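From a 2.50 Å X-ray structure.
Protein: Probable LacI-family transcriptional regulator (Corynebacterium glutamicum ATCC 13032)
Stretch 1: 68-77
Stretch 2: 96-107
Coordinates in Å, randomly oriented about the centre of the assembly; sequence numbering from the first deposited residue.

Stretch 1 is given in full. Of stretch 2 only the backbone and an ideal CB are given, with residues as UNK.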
ATOM      1  N   THR A  68       1.477  -9.949 -23.243  1.00 64.48           N
ATOM      2  CA  THR A  68       0.565  -8.999 -22.529  1.00 65.50           C
ATOM      3  C   THR A  68      -0.724  -9.622 -21.917  1.00 66.33           C
ATOM      4  O   THR A  68      -1.611 -10.072 -22.652  1.00 67.51           O
ATOM      5  CB  THR A  68       0.158  -7.822 -23.447  1.00 64.22           C
ATOM      6  OG1 THR A  68       1.327  -7.201 -23.999  1.00 64.20           O
ATOM      7  CG2 THR A  68      -0.635  -6.787 -22.655  1.00 64.71           C
ATOM      8  N   ILE A  69      -0.827  -9.609 -20.581  1.00 63.09           N
ATOM      9  CA  ILE A  69      -2.056 -10.043 -19.853  1.00 61.55           C
ATOM     10  C   ILE A  69      -2.771  -8.890 -19.103  1.00 60.34           C
ATOM     11  O   ILE A  69      -2.192  -7.820 -18.927  1.00 60.89           O
ATOM     12  CB  ILE A  69      -1.775 -11.193 -18.836  1.00 57.38           C
ATOM     13  CG1 ILE A  69      -1.075 -10.659 -17.579  1.00 54.26           C
ATOM     14  CG2 ILE A  69      -0.973 -12.299 -19.491  1.00 59.62           C
ATOM     15  CD1 ILE A  69      -1.251 -11.518 -16.354  1.00 49.90           C
ATOM     16  N   GLY A  70      -4.014  -9.115 -18.672  1.00 57.67           N
ATOM     17  CA  GLY A  70      -4.763  -8.125 -17.881  1.00 58.75           C
ATOM     18  C   GLY A  70      -5.036  -8.589 -16.450  1.00 58.67           C
ATOM     19  O   GLY A  70      -5.348  -9.765 -16.229  1.00 59.00           O
ATOM     20  N   VAL A  71      -4.889  -7.694 -15.469  1.00 55.81           N
ATOM     21  CA  VAL A  71      -5.308  -8.025 -14.093  1.00 50.68           C
ATOM     22  C   VAL A  71      -6.216  -6.984 -13.485  1.00 47.28           C
ATOM     23  O   VAL A  71      -6.012  -5.779 -13.653  1.00 45.24           O
ATOM     24  CB  VAL A  71      -4.145  -8.464 -13.151  1.00 48.26           C
ATOM     25  CG1 VAL A  71      -2.839  -8.005 -13.653  1.00 49.58           C
ATOM     26  CG2 VAL A  71      -4.364  -8.013 -11.733  1.00 49.71           C
ATOM     27  N   ILE A  72      -7.244  -7.490 -12.817  1.00 44.40           N
ATOM     28  CA  ILE A  72      -8.268  -6.673 -12.185  1.00 44.49           C
ATOM     29  C   ILE A  72      -8.337  -6.975 -10.699  1.00 42.11           C
ATOM     30  O   ILE A  72      -8.419  -8.132 -10.300  1.00 40.81           O
ATOM     31  CB  ILE A  72      -9.648  -6.955 -12.763  1.00 44.71           C
ATOM     32  CG1 ILE A  72      -9.638  -6.736 -14.274  1.00 46.21           C
ATOM     33  CG2 ILE A  72     -10.691  -6.063 -12.084  1.00 42.80           C
ATOM     34  CD1 ILE A  72     -10.811  -7.390 -14.996  1.00 48.43           C
ATOM     35  N   VAL A  73      -8.339  -5.920  -9.892  1.00 40.36           N
ATOM     36  CA  VAL A  73      -8.229  -6.049  -8.449  1.00 37.26           C
ATOM     37  C   VAL A  73      -9.165  -5.037  -7.778  1.00 40.70           C
ATOM     38  O   VAL A  73      -9.455  -3.987  -8.377  1.00 44.99           O
ATOM     39  CB  VAL A  73      -6.766  -5.888  -8.075  1.00 37.88           C
ATOM     40  CG1 VAL A  73      -6.434  -4.458  -7.631  1.00 36.19           C
ATOM     41  CG2 VAL A  73      -6.389  -6.927  -7.065  1.00 41.15           C
ATOM     42  N   PRO A  74      -9.727  -5.364  -6.595  1.00 39.82           N
ATOM     43  CA  PRO A  74     -10.718  -4.442  -6.025  1.00 39.10           C
ATOM     44  C   PRO A  74     -10.150  -3.156  -5.448  1.00 41.83           C
ATOM     45  O   PRO A  74     -10.876  -2.180  -5.234  1.00 43.05           O
ATOM     46  CB  PRO A  74     -11.326  -5.259  -4.897  1.00 38.60           C
ATOM     47  CG  PRO A  74     -10.285  -6.170  -4.498  1.00 36.77           C
ATOM     48  CD  PRO A  74      -9.594  -6.565  -5.765  1.00 38.64           C
ATOM     49  N   SER A  75      -8.862  -3.150  -5.174  1.00 42.71           N
ATOM     50  CA  SER A  75      -8.274  -2.021  -4.465  1.00 41.94           C
ATOM     51  C   SER A  75      -6.766  -2.092  -4.644  1.00 39.16           C
ATOM     52  O   SER A  75      -6.209  -3.184  -4.823  1.00 35.16           O
ATOM     53  CB  SER A  75      -8.645  -2.106  -2.974  1.00 38.99           C
ATOM     54  OG  SER A  75      -7.775  -1.347  -2.157  1.00 38.14           O
ATOM     55  N   LEU A  76      -6.134  -0.925  -4.600  1.00 39.13           N
ATOM     56  CA  LEU A  76      -4.677  -0.808  -4.707  1.00 42.23           C
ATOM     57  C   LEU A  76      -4.066  -0.204  -3.443  1.00 40.44           C
ATOM     58  O   LEU A  76      -2.900  -0.458  -3.137  1.00 44.46           O
ATOM     59  CB  LEU A  76      -4.251  -0.044  -5.989  1.00 41.15           C
ATOM     60  CG  LEU A  76      -4.507  -0.762  -7.338  1.00 38.84           C
ATOM     61  CD1 LEU A  76      -4.343   0.183  -8.538  1.00 38.52           C
ATOM     62  CD2 LEU A  76      -3.609  -1.978  -7.513  1.00 31.87           C
ATOM     63  N   ILE A  77      -4.850   0.578  -2.702  1.00 41.09           N
ATOM     64  CA  ILE A  77      -4.424   0.991  -1.361  1.00 43.57           C
ATOM     65  C   ILE A  77      -4.443  -0.183  -0.377  1.00 42.76           C
ATOM     66  O   ILE A  77      -3.807  -0.120   0.664  1.00 45.73           O
ATOM     67  CB  ILE A  77      -5.174   2.255  -0.789  1.00 44.39           C
ATOM     68  CG1 ILE A  77      -6.666   2.009  -0.583  1.00 46.45           C
ATOM     69  CG2 ILE A  77      -4.963   3.494  -1.680  1.00 44.90           C
ATOM     70  CD1 ILE A  77      -7.333   3.045   0.366  1.00 47.93           C
ATOM     71  N   UNK A  96       7.753 -14.223 -20.173  1.00 63.88           N
ATOM     72  CA  UNK A  96       7.628 -13.283 -21.301  1.00 66.06           C
ATOM     73  C   UNK A  96       6.248 -12.677 -21.549  1.00 67.47           C
ATOM     74  O   UNK A  96       5.701 -12.814 -22.639  1.00 69.61           O
ATOM     75  CB  UNK A  96       8.062 -14.000 -22.581  1.00 66.06           C
ATOM     76  N   UNK A  97       5.679 -12.004 -20.547  1.00 68.89           N
ATOM     77  CA  UNK A  97       4.344 -11.387 -20.681  1.00 67.04           C
ATOM     78  C   UNK A  97       4.233 -10.043 -19.972  1.00 65.01           C
ATOM     79  O   UNK A  97       4.758  -9.851 -18.885  1.00 64.90           O
ATOM     80  CB  UNK A  97       3.275 -12.333 -20.129  1.00 67.04           C
ATOM     81  N   UNK A  98       3.524  -9.116 -20.590  1.00 65.82           N
ATOM     82  CA  UNK A  98       3.345  -7.801 -19.996  1.00 64.15           C
ATOM     83  C   UNK A  98       2.096  -7.814 -19.120  1.00 61.89           C
ATOM     84  O   UNK A  98       1.397  -8.821 -19.057  1.00 58.53           O
ATOM     85  CB  UNK A  98       3.244  -6.721 -21.075  1.00 64.15           C
ATOM     86  N   UNK A  99       1.824  -6.687 -18.457  1.00 62.99           N
ATOM     87  CA  UNK A  99       0.759  -6.580 -17.451  1.00 61.17           C
ATOM     88  C   UNK A  99       0.099  -5.195 -17.407  1.00 59.54           C
ATOM     89  O   UNK A  99       0.750  -4.185 -17.133  1.00 60.00           O
ATOM     90  CB  UNK A  99       1.326  -6.912 -16.069  1.00 61.17           C
ATOM     91  N   UNK A 100      -1.204  -5.185 -17.659  1.00 57.22           N
ATOM     92  CA  UNK A 100      -2.081  -4.031 -17.512  1.00 55.32           C
ATOM     93  C   UNK A 100      -2.977  -4.260 -16.283  1.00 53.01           C
ATOM     94  O   UNK A 100      -3.655  -5.291 -16.184  1.00 53.93           O
ATOM     95  CB  UNK A 100      -2.916  -3.810 -18.775  1.00 55.32           C
ATOM     96  N   UNK A 101      -2.988  -3.313 -15.353  1.00 48.91           N
ATOM     97  CA  UNK A 101      -3.721  -3.496 -14.107  1.00 46.15           C
ATOM     98  C   UNK A 101      -4.985  -2.685 -14.116  1.00 44.52           C
ATOM     99  O   UNK A 101      -4.995  -1.569 -14.618  1.00 46.05           O
ATOM    100  CB  UNK A 101      -2.858  -3.113 -12.903  1.00 46.15           C
ATOM    101  N   UNK A 102      -6.054  -3.224 -13.539  1.00 45.55           N
ATOM    102  CA  UNK A 102      -7.210  -2.371 -13.227  1.00 49.83           C
ATOM    103  C   UNK A 102      -7.760  -2.512 -11.802  1.00 47.23           C
ATOM    104  O   UNK A 102      -7.576  -3.522 -11.134  1.00 48.97           O
ATOM    105  CB  UNK A 102      -8.335  -2.679 -14.217  1.00 49.83           C
ATOM    106  N   UNK A 103      -8.499  -1.492 -11.391  1.00 45.21           N
ATOM    107  CA  UNK A 103      -8.921  -1.325 -10.041  1.00 41.32           C
ATOM    108  C   UNK A 103     -10.412  -1.083 -10.052  1.00 45.04           C
ATOM    109  O   UNK A 103     -10.861  -0.078 -10.576  1.00 47.07           O
ATOM    110  CB  UNK A 103      -8.164  -0.186  -9.354  1.00 41.32           C
ATOM    111  N   UNK A 104     -11.183  -1.998  -9.468  1.00 47.98           N
ATOM    112  CA  UNK A 104     -12.648  -1.937  -9.538  1.00 46.62           C
ATOM    113  C   UNK A 104     -13.334  -1.153  -8.428  1.00 50.32           C
ATOM    114  O   UNK A 104     -14.551  -0.947  -8.490  1.00 51.48           O
ATOM    115  CB  UNK A 104     -13.204  -3.362  -9.533  1.00 46.62           C
ATOM    116  N   UNK A 105     -12.567  -0.701  -7.428  1.00 51.20           N
ATOM    117  CA  UNK A 105     -13.127  -0.087  -6.198  1.00 53.30           C
ATOM    118  C   UNK A 105     -14.274  -0.823  -5.535  1.00 55.53           C
ATOM    119  O   UNK A 105     -15.111  -0.188  -4.895  1.00 55.67           O
ATOM    120  CB  UNK A 105     -13.611   1.328  -6.523  1.00 53.30           C
ATOM    121  N   UNK A 106     -14.308  -2.151  -5.671  1.00 58.65           N
ATOM    122  CA  UNK A 106     -15.402  -2.958  -5.113  1.00 63.16           C
ATOM    123  C   UNK A 106     -16.748  -2.580  -5.775  1.00 63.28           C
ATOM    124  O   UNK A 106     -17.810  -2.637  -5.144  1.00 62.94           O
ATOM    125  CB  UNK A 106     -15.482  -2.765  -3.597  1.00 63.16           C
ATOM    126  N   UNK A 107     -16.666  -2.200  -7.052  1.00 63.20           N
ATOM    127  CA  UNK A 107     -17.787  -1.662  -7.812  1.00 64.35           C
ATOM    128  C   UNK A 107     -17.974  -2.549  -9.017  1.00 64.82           C
ATOM    129  O   UNK A 107     -17.102  -2.607  -9.896  1.00 64.10           O
ATOM    130  CB  UNK A 107     -17.557  -0.206  -8.221  1.00 64.35           C
TER

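Residues 99-103 of stretch 2 run parallel to strand 69-73. The six hydrogen bonds across the stretches are all backbone to backbone, and side chains alternate between the two faces of the sheet. Position 96 has phi/psi of 52/57° and nothing of stretch 1 near its CB; the positive phi favours glycine, and it is Gly96.

At position 97 the CB points sideways, 4.3 Å from Ile69 CG2, which suits an aliphatic chain. Leu97 (m, t) brings CD1 to 3.8 Å from Ile69 CG2, while its CD2 lies 3.2 Å from Thr68 N. Position 98 sets its CB 3.5 Å from Thr68 OG1; something small or polar would fit. It is Ala98, whose carbonyl O accepts from Ile69 N at 2.8 Å.

The CB at position 99 lies on the face of Ile69 and Val71, 4.9 Å from Val71 CG1, where a beta-branched residue such as valine, isoleucine or threonine would do. Thr99 packs CG2 against Val71 CG1 at 3.6 Å.

Position 100 pairs with Gly70, which has no side chain, so there is space beside it for a large aliphatic group. In Ile100, CG1 reaches along the strand to 4.1 Å from Thr68 CG2.

Position 101 returns to the Val71 face, with Leu76 CD2 also nearby, an apolar setting for valine, leucine or isoleucine. Ile101 places CG2 4.2 Å from Leu76 CD2 and CG1 4.5 Å from Val71 CG1.

At position 102 the CB is 4.3 Å from Ile72 CG1, so a compact, beta-branched residue is plausible, valine as much as threonine. In Thr102, OG1 comes within 3.4 Å of Ile72 CG2 and is hydrogen-bonded elsewhere in the structure.

Position 103 offers its CB both Leu76 CD1, at 3.9 Å, and the turning backbone beyond Pro74, so either an aliphatic or a polar residue could be argued. Asn103 rests ND2 3.9 Å from Leu76 CD1, and its OD1 accepts from the backbone N of position 105 at 3.2 Å.

Position 104 has a sideways CB 4.4 Å from Pro74 CA, favouring a small residue. Ser104 sets OG 3.4 Å from Pro74 CA, and its N donates to Val73 O (2.9 Å), the last rung of the ladder.

Positions 105 and 106, both with positive phi, form the centre of a type I' turn, where asparagine or glycine is common. Asn105 points away; Glu106 bends back, OE1 3.3 Å from Pro74 CB. Position 107 has nothing of stretch 1 near its CB, which leaves the choice open; it is Asp107, the N-cap of a helix, its side chain capping a backbone N just past the stretch.

Stretch 2 96-107: GLATIITNSNED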
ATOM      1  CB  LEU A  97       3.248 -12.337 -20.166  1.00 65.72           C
ATOM      2  CG  LEU A  97       2.803 -13.498 -21.062  1.00 63.78           C
ATOM      3  CD1 LEU A  97       1.999 -14.505 -20.279  1.00 60.76           C
ATOM      4  CD2 LEU A  97       2.011 -12.983 -22.255  1.00 63.79           C
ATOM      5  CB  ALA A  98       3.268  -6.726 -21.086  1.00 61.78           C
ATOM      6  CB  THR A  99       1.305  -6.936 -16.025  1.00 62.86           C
ATOM      7  OG1 THR A  99       1.738  -8.298 -16.000  1.00 64.27           O
ATOM      8  CG2 THR A  99       0.252  -6.723 -14.936  1.00 59.70           C
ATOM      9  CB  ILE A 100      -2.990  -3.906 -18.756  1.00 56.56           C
ATOM     10  CG1 ILE A 100      -2.188  -4.095 -20.045  1.00 60.40           C
ATOM     11  CG2 ILE A 100      -3.735  -2.593 -18.770  1.00 57.61           C
ATOM     12  CD1 ILE A 100      -1.079  -3.058 -20.294  1.00 62.41           C
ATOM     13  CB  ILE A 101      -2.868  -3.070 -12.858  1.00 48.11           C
ATOM     14  CG1 ILE A 101      -1.521  -3.805 -12.824  1.00 46.84           C
ATOM     15  CG2 ILE A 101      -3.632  -3.307 -11.540  1.00 45.76           C
ATOM     16  CD1 ILE A 101      -0.362  -2.908 -13.063  1.00 48.91           C
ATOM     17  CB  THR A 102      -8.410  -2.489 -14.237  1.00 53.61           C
ATOM     18  OG1 THR A 102      -9.405  -3.385 -13.713  1.00 57.69           O
ATOM     19  CG2 THR A 102      -7.972  -2.919 -15.650  1.00 54.21           C
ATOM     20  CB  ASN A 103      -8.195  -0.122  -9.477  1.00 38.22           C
ATOM     21  CG  ASN A 103      -8.573   0.174  -8.045  1.00 42.17           C
ATOM     22  OD1 ASN A 103      -9.402  -0.504  -7.442  1.00 46.01           O
ATOM     23  ND2 ASN A 103      -7.950   1.193  -7.481  1.00 41.72           N
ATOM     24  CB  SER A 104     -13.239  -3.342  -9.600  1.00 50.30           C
ATOM     25  OG  SER A 104     -13.232  -3.996  -8.338  1.00 55.76           O
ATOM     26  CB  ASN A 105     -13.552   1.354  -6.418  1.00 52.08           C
ATOM     27  CG  ASN A 105     -12.425   2.197  -6.852  1.00 55.56           C
ATOM     28  OD1 ASN A 105     -12.347   2.576  -8.021  1.00 57.03           O
ATOM     29  ND2 ASN A 105     -11.485   2.453  -5.940  1.00 58.13           N
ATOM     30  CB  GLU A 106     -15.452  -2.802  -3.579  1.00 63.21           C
ATOM     31  CG  GLU A 106     -14.090  -2.995  -2.872  1.00 64.24           C
ATOM     32  CD  GLU A 106     -13.724  -4.467  -2.619  1.00 67.52           C
ATOM     33  OE1 GLU A 106     -14.261  -5.371  -3.313  1.00 64.41           O
ATOM     34  OE2 GLU A 106     -12.889  -4.719  -1.710  1.00 68.08           O
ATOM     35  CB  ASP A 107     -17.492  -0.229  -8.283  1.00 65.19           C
ATOM     36  CG  ASP A 107     -18.737   0.496  -8.819  1.00 66.20           C
ATOM     37  OD1 ASP A 107     -18.865   0.691 -10.052  1.00 64.28           O
ATOM     38  OD2 ASP A 107     -19.590   0.877  -7.993  1.00 67.70           O
TER
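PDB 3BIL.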